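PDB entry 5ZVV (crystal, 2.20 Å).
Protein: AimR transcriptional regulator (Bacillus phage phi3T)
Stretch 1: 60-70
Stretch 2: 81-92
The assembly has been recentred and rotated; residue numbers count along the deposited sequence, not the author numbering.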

# COMPACT_ATOMS: atom_id res chain seq x y z
N SER A 60 -25.63 30.76 -6.76
CA SER A 60 -26.00 30.37 -8.12
C SER A 60 -24.78 30.22 -9.03
O SER A 60 -24.94 30.19 -10.25
N GLU A 61 -23.58 30.10 -8.46
CA GLU A 61 -22.39 30.04 -9.30
C GLU A 61 -22.35 28.76 -10.14
O GLU A 61 -21.82 28.78 -11.26
N GLU A 62 -22.90 27.66 -9.63
CA GLU A 62 -22.87 26.42 -10.40
C GLU A 62 -23.71 26.53 -11.66
O GLU A 62 -23.32 26.01 -12.72
N GLN A 63 -24.86 27.20 -11.58
CA GLN A 63 -25.72 27.32 -12.75
C GLN A 63 -25.16 28.32 -13.75
O GLN A 63 -24.99 28.01 -14.94
N LEU A 64 -24.85 29.53 -13.27
CA LEU A 64 -24.29 30.56 -14.14
C LEU A 64 -23.02 30.07 -14.82
O LEU A 64 -22.87 30.18 -16.04
N LEU A 65 -22.09 29.52 -14.04
CA LEU A 65 -20.84 29.03 -14.60
C LEU A 65 -21.04 27.76 -15.41
O LEU A 65 -20.22 27.46 -16.29
N SER A 66 -22.10 27.01 -15.14
CA SER A 66 -22.44 25.88 -15.99
C SER A 66 -22.80 26.36 -17.39
O SER A 66 -22.44 25.72 -18.39
N GLU A 67 -23.50 27.48 -17.49
CA GLU A 67 -23.79 28.05 -18.80
C GLU A 67 -22.56 28.72 -19.41
O GLU A 67 -22.34 28.63 -20.62
N TYR A 68 -21.74 29.37 -18.58
CA TYR A 68 -20.63 30.17 -19.08
C TYR A 68 -19.49 29.29 -19.59
O TYR A 68 -18.93 29.54 -20.66
N PHE A 69 -19.15 28.24 -18.83
CA PHE A 69 -17.99 27.42 -19.18
C PHE A 69 -18.18 26.73 -20.53
O PHE A 69 -17.22 26.55 -21.28
N LEU A 70 -19.42 26.32 -20.84
CA LEU A 70 -19.68 25.63 -22.09
C LEU A 70 -19.54 26.53 -23.31
O LEU A 70 -19.57 26.02 -24.44
N GLN A 81 -8.72 25.55 -17.38
CA GLN A 81 -9.07 26.11 -16.07
C GLN A 81 -10.50 25.76 -15.69
O GLN A 81 -10.77 25.40 -14.54
N SER A 82 -11.42 25.82 -16.66
CA SER A 82 -12.81 25.53 -16.36
C SER A 82 -13.01 24.08 -15.95
O SER A 82 -13.82 23.79 -15.06
N VAL A 83 -12.27 23.15 -16.56
CA VAL A 83 -12.45 21.76 -16.17
C VAL A 83 -11.91 21.54 -14.76
O VAL A 83 -12.50 20.78 -13.97
N GLU A 84 -10.82 22.23 -14.39
CA GLU A 84 -10.30 22.07 -13.04
C GLU A 84 -11.25 22.67 -12.00
O GLU A 84 -11.53 22.05 -10.97
N TYR A 85 -11.76 23.88 -12.26
CA TYR A 85 -12.70 24.49 -11.33
C TYR A 85 -13.98 23.66 -11.22
O TYR A 85 -14.52 23.50 -10.12
N SER A 86 -14.46 23.13 -12.34
CA SER A 86 -15.67 22.31 -12.30
C SER A 86 -15.45 21.05 -11.48
O SER A 86 -16.29 20.68 -10.65
N ASP A 87 -14.30 20.39 -11.67
CA ASP A 87 -14.09 19.12 -10.98
C ASP A 87 -13.81 19.32 -9.49
O ASP A 87 -14.22 18.50 -8.67
N ILE A 88 -13.10 20.39 -9.13
CA ILE A 88 -12.81 20.60 -7.71
C ILE A 88 -14.09 20.94 -6.95
O ILE A 88 -14.21 20.65 -5.76
N ASN A 89 -15.07 21.55 -7.63
CA ASN A 89 -16.37 21.81 -7.03
C ASN A 89 -17.29 20.59 -7.06
O ASN A 89 -18.38 20.64 -6.49
N GLN A 90 -16.87 19.50 -7.72
CA GLN A 90 -17.67 18.28 -7.88
C GLN A 90 -18.94 18.56 -8.68
O GLN A 90 -20.01 18.00 -8.40
N TRP A 91 -18.83 19.42 -9.69
CA TRP A 91 -19.91 19.64 -10.64
C TRP A 91 -19.78 18.61 -11.76
O TRP A 91 -19.39 18.90 -12.89
N ASP A 92 -20.15 17.37 -11.41
CA ASP A 92 -19.79 16.21 -12.23
C ASP A 92 -20.39 16.28 -13.63
O ASP A 92 -19.71 15.94 -14.61

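Packing of two roughly antiparallel helices of AimR that run through these stretches, whose axes run at 152° and approach to 11.2 Å. Glu-61 (p, t), Leu-65 and Phe-69 point toward the second stretch, one helical turn apart; Ser-82 (p), Tyr-85, Asn-89 and Trp-91 point back. The largest bump is Trp-91 (chi1 m), whose indole enters the hollow lined by Glu-61, Glu-62, Leu-65 and Phe-69. Glu-62, extended (t, t), lies across one indole face, its CG 3.6 Å from the centroid of the five-membered ring of Trp-91 and almost on the ring normal, a CH-pi contact. The indole edge meets Leu-65 (m, t), with CH2 of Trp-91 4.1 Å from CD1 of Leu-65. CD1 of Leu-65 also packs 3.7 Å from CE2 of Tyr-85, so it rests over the seam where Tyr-85 CE2 and Trp-91 CH2 come within 3.8 Å of each other. At the other end Phe-69 (m) takes CB of Ser-82 over one face, 3.7 Å from its ring centroid, while its CZ lies 3.9 Å from CD2 of Tyr-85. Tyr-85 (t) reaches out from its helix to donate a hydrogen bond from OH to OE1 of Glu-61 (3.0 Å). Asn-89 (m) turns ND2 back to O of Tyr-85 (2.8 Å). Water 1 joins OE2 of Glu-61 to OD1 of Asn-89, spacing two acceptors; water 2 links O of Phe-69 to OG of Ser-82, donating to both.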

# COMPACT_ATOMS: atom_id res chain seq x y z
CB SER A 60 -26.97 31.39 -8.71
OG SER A 60 -26.41 32.69 -8.71
CB GLU A 61 -21.12 30.16 -8.45
CG GLU A 61 -20.87 29.00 -7.50
CD GLU A 61 -19.43 28.94 -7.02
OE1 GLU A 61 -18.56 29.57 -7.65
OE2 GLU A 61 -19.18 28.24 -6.01
CB GLU A 62 -23.35 25.24 -9.55
CG GLU A 62 -23.36 23.93 -10.32
CD GLU A 62 -23.73 22.74 -9.47
OE1 GLU A 62 -24.06 22.93 -8.28
OE2 GLU A 62 -23.70 21.60 -9.99
CB GLN A 63 -27.14 27.71 -12.31
CG GLN A 63 -27.88 26.62 -11.53
CD GLN A 63 -27.48 26.55 -10.06
OE1 GLN A 63 -26.83 27.45 -9.53
NE2 GLN A 63 -27.88 25.47 -9.39
CB LEU A 64 -24.02 31.83 -13.34
CG LEU A 64 -25.21 32.44 -12.60
CD1 LEU A 64 -24.81 33.76 -11.96
CD2 LEU A 64 -26.40 32.61 -13.52
CB LEU A 65 -19.81 28.79 -13.49
CG LEU A 65 -19.29 30.05 -12.80
CD1 LEU A 65 -18.29 29.70 -11.71
CD2 LEU A 65 -18.67 30.99 -13.83
CB SER A 66 -23.58 25.07 -15.38
OG SER A 66 -23.96 24.00 -16.22
CB GLU A 67 -24.95 29.05 -18.69
CG GLU A 67 -25.38 29.66 -20.01
CD GLU A 67 -26.58 30.58 -19.86
OE1 GLU A 67 -27.01 30.81 -18.70
OE2 GLU A 67 -27.08 31.07 -20.88
CB TYR A 68 -20.15 31.11 -17.98
CG TYR A 68 -19.09 32.09 -18.42
CD1 TYR A 68 -19.44 33.33 -18.93
CD2 TYR A 68 -17.74 31.79 -18.30
CE1 TYR A 68 -18.48 34.24 -19.32
CE2 TYR A 68 -16.77 32.69 -18.70
CZ TYR A 68 -17.15 33.92 -19.21
OH TYR A 68 -16.19 34.83 -19.59
CB PHE A 69 -17.74 26.38 -18.09
CG PHE A 69 -17.08 26.93 -16.86
CD1 PHE A 69 -16.55 28.21 -16.85
CD2 PHE A 69 -16.97 26.15 -15.71
CE1 PHE A 69 -15.93 28.71 -15.72
CE2 PHE A 69 -16.35 26.65 -14.58
CZ PHE A 69 -15.83 27.93 -14.58
CB LEU A 70 -21.08 25.00 -22.06
CG LEU A 70 -21.28 23.90 -21.01
CD1 LEU A 70 -22.70 23.36 -21.07
CD2 LEU A 70 -20.26 22.78 -21.21
CB GLN A 81 -8.88 27.63 -16.08
CG GLN A 81 -7.44 28.08 -16.27
CD GLN A 81 -7.30 29.59 -16.32
OE1 GLN A 81 -8.11 30.28 -16.93
NE2 GLN A 81 -6.27 30.11 -15.67
CB SER A 82 -13.69 25.87 -17.57
OG SER A 82 -13.76 24.79 -18.48
CB VAL A 83 -11.80 20.79 -17.19
CG1 VAL A 83 -10.32 20.58 -16.94
CG2 VAL A 83 -12.53 19.45 -17.16
CB GLU A 84 -8.91 22.68 -12.91
CG GLU A 84 -8.45 22.92 -11.46
CD GLU A 84 -8.42 21.65 -10.60
OE1 GLU A 84 -8.51 20.53 -11.15
OE2 GLU A 84 -8.31 21.78 -9.37
CB TYR A 85 -13.02 25.92 -11.78
CG TYR A 85 -13.70 26.76 -10.72
CD1 TYR A 85 -13.00 27.21 -9.61
CD2 TYR A 85 -15.04 27.10 -10.83
CE1 TYR A 85 -13.61 27.97 -8.64
CE2 TYR A 85 -15.66 27.87 -9.86
CZ TYR A 85 -14.94 28.30 -8.77
OH TYR A 85 -15.56 29.07 -7.81
CB SER A 86 -16.11 21.96 -13.72
OG SER A 86 -17.35 21.27 -13.71
CB ASP A 87 -12.95 18.34 -11.63
CG ASP A 87 -12.77 16.98 -11.01
OD1 ASP A 87 -13.59 16.08 -11.30
OD2 ASP A 87 -11.82 16.80 -10.22
CB ILE A 88 -11.73 21.67 -7.51
CG1 ILE A 88 -11.11 21.55 -6.11
CG2 ILE A 88 -12.29 23.07 -7.71
CD1 ILE A 88 -9.97 22.51 -5.85
CB ASN A 89 -17.07 22.97 -7.74
CG ASN A 89 -16.56 24.32 -7.29
OD1 ASN A 89 -16.92 24.81 -6.22
ND2 ASN A 89 -15.73 24.95 -8.12
CB GLN A 90 -17.99 17.64 -6.53
CG GLN A 90 -16.77 17.05 -5.83
CD GLN A 90 -17.09 16.51 -4.44
OE1 GLN A 90 -18.23 16.61 -3.98
NE2 GLN A 90 -16.09 15.96 -3.78
CB TRP A 91 -19.87 21.07 -11.18
CG TRP A 91 -19.98 22.12 -10.12
CD1 TRP A 91 -20.46 21.96 -8.85
CD2 TRP A 91 -19.62 23.50 -10.24
NE1 TRP A 91 -20.41 23.16 -8.17
CE2 TRP A 91 -19.90 24.12 -9.00
CE3 TRP A 91 -19.07 24.28 -11.27
CZ2 TRP A 91 -19.66 25.47 -8.77
CZ3 TRP A 91 -18.84 25.63 -11.04
CH2 TRP A 91 -19.13 26.21 -9.80
CB ASP A 92 -20.24 14.92 -11.54
CG ASP A 92 -19.48 14.65 -10.26
OD1 ASP A 92 -18.33 15.11 -10.14
OD2 ASP A 92 -20.03 13.96 -9.37
O HOH W 1 -17.17 27.12 -4.98
O HOH W 2 -15.09 24.91 -20.83